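Local coordinates for protein KDGF (Halomonas sp., PDB 5FQ0) that is a small metal-binding cupin, probably converting unsaturated uronates from pectin or alginate breakdown on the way to 2-keto-3-deoxygluconate, at residues B[54-65]-B[93-104]. Residues are numbered along the deposited sequence; the frame is centred on the assembly and turned at random.
Sequences DQIGYVVQGAFE and ALEPDSLVIDLF. With NI (nickel (II) ion), chain H.
Q55 reaches across to D102 and F104 on the neighbouring strand while its OE1 binds nickel at 2.2 Å. Its chain is extended, CG anti to the backbone N (chi1 -173°), which carries the amide along F104, whose CE1 lies 3.3 Å from Q55 OE1 with amide and ring planes 49° apart. On the other branch Q55 NE2 gives D102 OD1 a weak, bent bond of 3.0 Å and also hydrogen-bonds a citrate, probably from the crystallisation liquor, so both ends of the amide are held. H48, H50 and H89 complete the protein's share of the metal site inside the cupin barrel, with Q55 where many cupins carry a glutamate. The backbones that carry these groups, strands 54-61 and 98-104, pair antiparallel: I56 and L103 exchange two backbone bonds, as do Y58 and I101. At the far end a classic beta bulge sets V60 and Q61 against L99, whose O takes V60 N at 3.0 Å and, weakly, Q61 N. Q61 NE2 then meets D97 O nearly straight (166°), in the carbonyl plane. Past the turn, F64 leans back over the interior: CZ touches S98 CB and V100 CG1, the latter at 3.7 Å, CE2 comes near A93 CB, and F39 stacks edge-to-face. With F64 cut back to an alanine, A93 and V100 would probably face a gap and F39 lose its ring partner.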
ATOM      1  N   ASP B  54      -0.248   6.233  12.224  1.00 20.77           N
ATOM      2  CA  ASP B  54      -1.365   5.433  11.701  1.00 21.41           C
ATOM      3  C   ASP B  54      -0.727   4.351  10.822  1.00 24.09           C
ATOM      4  O   ASP B  54       0.351   4.561  10.261  1.00 26.18           O
ATOM      5  CB  ASP B  54      -2.334   6.263  10.830  1.00 20.96           C
ATOM      6  CG  ASP B  54      -3.067   7.361  11.611  1.00 21.91           C
ATOM      7  OD1 ASP B  54      -3.337   7.166  12.824  1.00 20.27           O
ATOM      8  OD2 ASP B  54      -3.451   8.376  10.993  1.00 21.10           O
ATOM      9  N   GLN B  55      -1.376   3.195  10.735  1.00 23.37           N
ATOM     10  CA  GLN B  55      -0.878   2.069   9.972  1.00 21.32           C
ATOM     11  C   GLN B  55      -2.007   1.449   9.163  1.00 21.88           C
ATOM     12  O   GLN B  55      -3.136   1.279   9.665  1.00 23.05           O
ATOM     13  CB  GLN B  55      -0.254   1.003  10.858  1.00 21.23           C
ATOM     14  CG  GLN B  55       0.405  -0.090   9.999  1.00 20.76           C
ATOM     15  CD  GLN B  55       1.064  -1.135  10.836  1.00 22.24           C
ATOM     16  OE1 GLN B  55       1.463  -0.842  11.951  1.00 21.90           O
ATOM     17  NE2 GLN B  55       1.190  -2.377  10.312  1.00 21.29           N
ATOM     18  N   ILE B  56      -1.716   1.137   7.899  1.00 21.18           N
ATOM     19  CA  ILE B  56      -2.558   0.235   7.123  1.00 20.72           C
ATOM     20  C   ILE B  56      -1.707  -0.965   6.725  1.00 22.07           C
ATOM     21  O   ILE B  56      -0.550  -0.799   6.293  1.00 22.19           O
ATOM     22  CB  ILE B  56      -3.194   0.943   5.878  1.00 23.27           C
ATOM     23  CG1 ILE B  56      -4.264   1.967   6.334  1.00 21.80           C
ATOM     24  CG2 ILE B  56      -3.856  -0.077   4.922  1.00 19.27           C
ATOM     25  CD1 ILE B  56      -4.736   2.893   5.244  1.00 23.54           C
ATOM     26  N   GLY B  57      -2.257  -2.171   6.858  1.00 20.44           N
ATOM     27  CA  GLY B  57      -1.613  -3.377   6.305  1.00 19.57           C
ATOM     28  C   GLY B  57      -2.425  -3.912   5.139  1.00 20.79           C
ATOM     29  O   GLY B  57      -3.594  -4.308   5.281  1.00 21.49           O
ATOM     30  N   TYR B  58      -1.845  -3.874   3.950  1.00 20.55           N
ATOM     31  CA  TYR B  58      -2.515  -4.379   2.776  1.00 20.03           C
ATOM     32  C   TYR B  58      -1.874  -5.718   2.355  1.00 20.41           C
ATOM     33  O   TYR B  58      -0.647  -5.776   2.109  1.00 21.89           O
ATOM     34  CB  TYR B  58      -2.390  -3.352   1.658  1.00 22.63           C
ATOM     35  CG  TYR B  58      -3.132  -3.782   0.407  1.00 25.09           C
ATOM     36  CD1 TYR B  58      -2.507  -4.579  -0.566  1.00 28.90           C
ATOM     37  CD2 TYR B  58      -4.453  -3.414   0.210  1.00 25.04           C
ATOM     38  CE1 TYR B  58      -3.186  -4.979  -1.704  1.00 27.36           C
ATOM     39  CE2 TYR B  58      -5.128  -3.780  -0.932  1.00 26.08           C
ATOM     40  CZ  TYR B  58      -4.495  -4.568  -1.871  1.00 27.73           C
ATOM     41  OH  TYR B  58      -5.187  -4.959  -2.982  1.00 29.72           O
ATOM     42  N   VAL B  59      -2.683  -6.781   2.290  1.00 19.21           N
ATOM     43  CA  VAL B  59      -2.192  -8.138   2.049  1.00 18.66           C
ATOM     44  C   VAL B  59      -2.051  -8.355   0.546  1.00 19.82           C
ATOM     45  O   VAL B  59      -3.014  -8.199  -0.260  1.00 18.35           O
ATOM     46  CB  VAL B  59      -3.081  -9.255   2.672  1.00 18.76           C
ATOM     47  CG1 VAL B  59      -2.506 -10.644   2.345  1.00 17.95           C
ATOM     48  CG2 VAL B  59      -3.230  -9.035   4.190  1.00 19.62           C
ATOM     49  N   VAL B  60      -0.844  -8.718   0.151  1.00 19.82           N
ATOM     50  CA  VAL B  60      -0.643  -8.974  -1.287  1.00 22.50           C
ATOM     51  C   VAL B  60      -0.344 -10.432  -1.664  1.00 22.44           C
ATOM     52  O   VAL B  60      -0.535 -10.796  -2.815  1.00 23.27           O
ATOM     53  CB  VAL B  60       0.375  -8.037  -1.946  1.00 24.44           C
ATOM     54  CG1 VAL B  60       0.130  -6.576  -1.594  1.00 23.92           C
ATOM     55  CG2 VAL B  60       1.801  -8.438  -1.659  1.00 24.89           C
ATOM     56  N   GLN B  61       0.109 -11.247  -0.714  1.00 21.13           N
ATOM     57  CA  GLN B  61       0.419 -12.671  -0.976  1.00 23.82           C
ATOM     58  C   GLN B  61       0.282 -13.479   0.325  1.00 24.02           C
ATOM     59  O   GLN B  61       0.558 -12.960   1.414  1.00 23.59           O
ATOM     60  CB  GLN B  61       1.835 -12.830  -1.593  1.00 22.20           C
ATOM     61  CG  GLN B  61       2.192 -14.237  -2.078  1.00 27.08           C
ATOM     62  CD  GLN B  61       3.543 -14.256  -2.803  1.00 30.47           C
ATOM     63  OE1 GLN B  61       3.606 -13.938  -3.988  1.00 32.71           O
ATOM     64  NE2 GLN B  61       4.631 -14.577  -2.081  1.00 27.48           N
ATOM     65  N   GLY B  62      -0.137 -14.740   0.197  1.00 24.30           N
ATOM     66  CA  GLY B  62      -0.311 -15.636   1.348  1.00 24.61           C
ATOM     67  C   GLY B  62      -1.568 -15.230   2.103  1.00 25.45           C
ATOM     68  O   GLY B  62      -2.565 -14.873   1.486  1.00 26.75           O
ATOM     69  N   ALA B  63      -1.485 -15.247   3.438  1.00 25.68           N
ATOM     70  CA  ALA B  63      -2.617 -15.028   4.329  1.00 24.12           C
ATOM     71  C   ALA B  63      -2.087 -14.788   5.731  1.00 22.73           C
ATOM     72  O   ALA B  63      -0.996 -15.276   6.093  1.00 24.77           O
ATOM     73  CB  ALA B  63      -3.576 -16.224   4.306  1.00 25.22           C
ATOM     74  N   PHE B  64      -2.839 -13.991   6.487  1.00 22.25           N
ATOM     75  CA  PHE B  64      -2.524 -13.648   7.886  1.00 22.23           C
ATOM     76  C   PHE B  64      -3.778 -13.740   8.739  1.00 24.17           C
ATOM     77  O   PHE B  64      -4.876 -13.385   8.269  1.00 22.43           O
ATOM     78  CB  PHE B  64      -2.074 -12.178   7.993  1.00 21.41           C
ATOM     79  CG  PHE B  64      -0.783 -11.882   7.293  1.00 19.32           C
ATOM     80  CD1 PHE B  64      -0.752 -11.622   5.915  1.00 18.82           C
ATOM     81  CD2 PHE B  64       0.402 -11.866   8.004  1.00 17.39           C
ATOM     82  CE1 PHE B  64       0.468 -11.348   5.279  1.00 17.73           C
ATOM     83  CE2 PHE B  64       1.615 -11.597   7.380  1.00 18.26           C
ATOM     84  CZ  PHE B  64       1.654 -11.315   6.026  1.00 17.68           C
ATOM     85  N   GLU B  65      -3.622 -14.153   9.998  1.00 24.78           N
ATOM     86  CA  GLU B  65      -4.663 -13.816  10.959  1.00 25.28           C
ATOM     87  C   GLU B  65      -4.243 -12.518  11.627  1.00 23.61           C
ATOM     88  O   GLU B  65      -3.169 -12.432  12.242  1.00 25.39           O
ATOM     89  CB  GLU B  65      -4.935 -14.884  12.010  1.00 26.76           C
ATOM     90  CG  GLU B  65      -5.817 -14.244  13.083  1.00 30.82           C
ATOM     91  CD  GLU B  65      -6.537 -15.192  14.017  1.00 36.39           C
ATOM     92  OE1 GLU B  65      -7.604 -15.723  13.620  1.00 40.10           O
ATOM     93  OE2 GLU B  65      -6.076 -15.350  15.167  1.00 37.04           O
ATOM     94  N   ALA B  93       1.295 -14.970  10.413  1.00 24.15           N
ATOM     95  CA  ALA B  93       1.291 -15.405   9.008  1.00 24.82           C
ATOM     96  C   ALA B  93       0.789 -16.855   8.908  1.00 25.42           C
ATOM     97  O   ALA B  93       1.204 -17.710   9.706  1.00 24.51           O
ATOM     98  CB  ALA B  93       2.682 -15.330   8.446  1.00 23.05           C
ATOM     99  N   LEU B  94      -0.072 -17.131   7.928  1.00 24.18           N
ATOM    100  CA  LEU B  94      -0.636 -18.492   7.757  1.00 25.08           C
ATOM    101  C   LEU B  94       0.056 -19.335   6.642  1.00 25.53           C
ATOM    102  O   LEU B  94      -0.187 -20.535   6.552  1.00 24.96           O
ATOM    103  CB  LEU B  94      -2.183 -18.427   7.535  1.00 23.74           C
ATOM    104  CG  LEU B  94      -2.893 -17.519   8.575  1.00 23.77           C
ATOM    105  CD1 LEU B  94      -4.359 -17.248   8.302  1.00 23.26           C
ATOM    106  CD2 LEU B  94      -2.707 -18.115   9.963  1.00 25.15           C
ATOM    107  N   GLU B  95       0.893 -18.719   5.799  1.00 23.36           N
ATOM    108  CA  GLU B  95       1.504 -19.409   4.613  1.00 22.89           C
ATOM    109  C   GLU B  95       2.942 -18.956   4.444  1.00 22.81           C
ATOM    110  O   GLU B  95       3.279 -17.840   4.855  1.00 24.43           O
ATOM    111  CB  GLU B  95       0.762 -19.073   3.304  1.00 24.21           C
ATOM    112  CG  GLU B  95      -0.683 -19.512   3.243  1.00 29.30           C
ATOM    113  CD  GLU B  95      -1.288 -19.304   1.869  1.00 33.27           C
ATOM    114  OE1 GLU B  95      -0.571 -18.924   0.898  1.00 35.71           O
ATOM    115  OE2 GLU B  95      -2.504 -19.535   1.766  1.00 39.15           O
ATOM    116  N   PRO B  96       3.797 -19.791   3.839  1.00 22.34           N
ATOM    117  CA  PRO B  96       5.169 -19.368   3.592  1.00 22.15           C
ATOM    118  C   PRO B  96       5.150 -18.142   2.665  1.00 23.33           C
ATOM    119  O   PRO B  96       4.197 -17.962   1.878  1.00 21.40           O
ATOM    120  CB  PRO B  96       5.773 -20.560   2.854  1.00 23.48           C
ATOM    121  CG  PRO B  96       4.943 -21.731   3.320  1.00 25.40           C
ATOM    122  CD  PRO B  96       3.558 -21.165   3.367  1.00 24.70           C
ATOM    123  N   ASP B  97       6.182 -17.313   2.769  1.00 21.76           N
ATOM    124  CA  ASP B  97       6.253 -16.101   1.945  1.00 22.54           C
ATOM    125  C   ASP B  97       4.937 -15.310   1.924  1.00 21.05           C
ATOM    126  O   ASP B  97       4.502 -14.878   0.861  1.00 19.99           O
ATOM    127  CB  ASP B  97       6.651 -16.495   0.512  1.00 23.11           C
ATOM    128  CG  ASP B  97       8.053 -17.114   0.440  1.00 23.17           C
ATOM    129  OD1 ASP B  97       8.858 -16.926   1.366  1.00 20.92           O
ATOM    130  OD2 ASP B  97       8.327 -17.814  -0.551  1.00 23.90           O
ATOM    131  N   SER B  98       4.281 -15.135   3.082  1.00 21.20           N
ATOM    132  CA  SER B  98       3.107 -14.272   3.105  1.00 21.06           C
ATOM    133  C   SER B  98       3.614 -12.802   3.067  1.00 21.02           C
ATOM    134  O   SER B  98       4.540 -12.450   3.799  1.00 20.23           O
ATOM    135  CB  SER B  98       2.273 -14.516   4.358  1.00 21.88           C
ATOM    136  OG  SER B  98       1.663 -15.793   4.292  1.00 24.49           O
ATOM    137  N   LEU B  99       3.029 -11.974   2.202  1.00 20.10           N
ATOM    138  CA  LEU B  99       3.502 -10.589   2.034  1.00 20.27           C
ATOM    139  C   LEU B  99       2.444  -9.590   2.439  1.00 19.46           C
ATOM    140  O   LEU B  99       1.290  -9.715   2.041  1.00 19.37           O
ATOM    141  CB  LEU B  99       3.892 -10.323   0.562  1.00 21.27           C
ATOM    142  CG  LEU B  99       4.983 -11.206  -0.055  1.00 20.98           C
ATOM    143  CD1 LEU B  99       5.150 -10.864  -1.554  1.00 23.44           C
ATOM    144  CD2 LEU B  99       6.275 -10.961   0.675  1.00 21.52           C
ATOM    145  N   VAL B 100       2.838  -8.598   3.235  1.00 19.44           N
ATOM    146  CA  VAL B 100       1.923  -7.506   3.586  1.00 18.41           C
ATOM    147  C   VAL B 100       2.667  -6.184   3.319  1.00 19.76           C
ATOM    148  O   VAL B 100       3.861  -6.043   3.609  1.00 20.20           O
ATOM    149  CB  VAL B 100       1.370  -7.640   5.049  1.00 18.02           C
ATOM    150  CG1 VAL B 100       2.505  -7.704   6.092  1.00 16.71           C
ATOM    151  CG2 VAL B 100       0.346  -6.542   5.391  1.00 17.04           C
ATOM    152  N   ILE B 101       1.959  -5.227   2.746  1.00 20.50           N
ATOM    153  CA  ILE B 101       2.516  -3.885   2.595  1.00 22.37           C
ATOM    154  C   ILE B 101       2.050  -3.111   3.821  1.00 21.40           C
ATOM    155  O   ILE B 101       0.830  -2.863   3.971  1.00 19.34           O
ATOM    156  CB  ILE B 101       2.029  -3.202   1.289  1.00 22.53           C
ATOM    157  CG1 ILE B 101       2.150  -4.132   0.097  1.00 26.17           C
ATOM    158  CG2 ILE B 101       2.880  -1.981   0.998  1.00 24.64           C
ATOM    159  CD1 ILE B 101       3.542  -4.718  -0.092  1.00 27.94           C
ATOM    160  N   ASP B 102       2.979  -2.790   4.726  1.00 19.96           N
ATOM    161  CA  ASP B 102       2.637  -1.902   5.829  1.00 21.12           C
ATOM    162  C   ASP B 102       2.808  -0.456   5.372  1.00 21.34           C
ATOM    163  O   ASP B 102       3.880  -0.086   4.882  1.00 19.88           O
ATOM    164  CB  ASP B 102       3.520  -2.157   7.049  1.00 21.90           C
ATOM    165  CG  ASP B 102       3.124  -3.403   7.792  1.00 22.98           C
ATOM    166  OD1 ASP B 102       1.920  -3.755   7.780  1.00 20.32           O
ATOM    167  OD2 ASP B 102       4.026  -3.984   8.411  1.00 25.40           O
ATOM    168  N   LEU B 103       1.747   0.338   5.541  1.00 22.05           N
ATOM    169  CA  LEU B 103       1.709   1.758   5.164  1.00 23.32           C
ATOM    170  C   LEU B 103       1.593   2.617   6.429  1.00 24.58           C
ATOM    171  O   LEU B 103       0.810   2.289   7.320  1.00 22.87           O
ATOM    172  CB  LEU B 103       0.500   2.011   4.245  1.00 23.53           C
ATOM    173  CG  LEU B 103       0.296   0.808   3.306  1.00 25.90           C
ATOM    174  CD1 LEU B 103      -1.068   0.851   2.671  1.00 26.10           C
ATOM    175  CD2 LEU B 103       1.391   0.788   2.237  1.00 27.65           C
ATOM    176  N   PHE B 104       2.348   3.710   6.494  1.00 21.93           N
ATOM    177  CA  PHE B 104       2.424   4.527   7.713  1.00 22.91           C
ATOM    178  C   PHE B 104       2.304   6.014   7.410  1.00 24.46           C
ATOM    179  O   PHE B 104       2.713   6.470   6.343  1.00 22.11           O
ATOM    180  CB  PHE B 104       3.755   4.315   8.471  1.00 21.58           C
ATOM    181  CG  PHE B 104       3.981   2.902   8.971  1.00 21.45           C
ATOM    182  CD1 PHE B 104       3.481   2.488  10.209  1.00 21.71           C
ATOM    183  CD2 PHE B 104       4.724   1.998   8.205  1.00 19.65           C
ATOM    184  CE1 PHE B 104       3.730   1.205  10.677  1.00 22.11           C
ATOM    185  CE2 PHE B 104       4.964   0.712   8.640  1.00 20.47           C
ATOM    186  CZ  PHE B 104       4.464   0.303   9.887  1.00 23.64           C
TER
HETATM  187 NI    NI H1113       2.328  -1.770  13.732  1.00 25.72          NI
HETATM  188  O   HOH W   1      -3.689 -16.947   0.328  1.00 35.51           O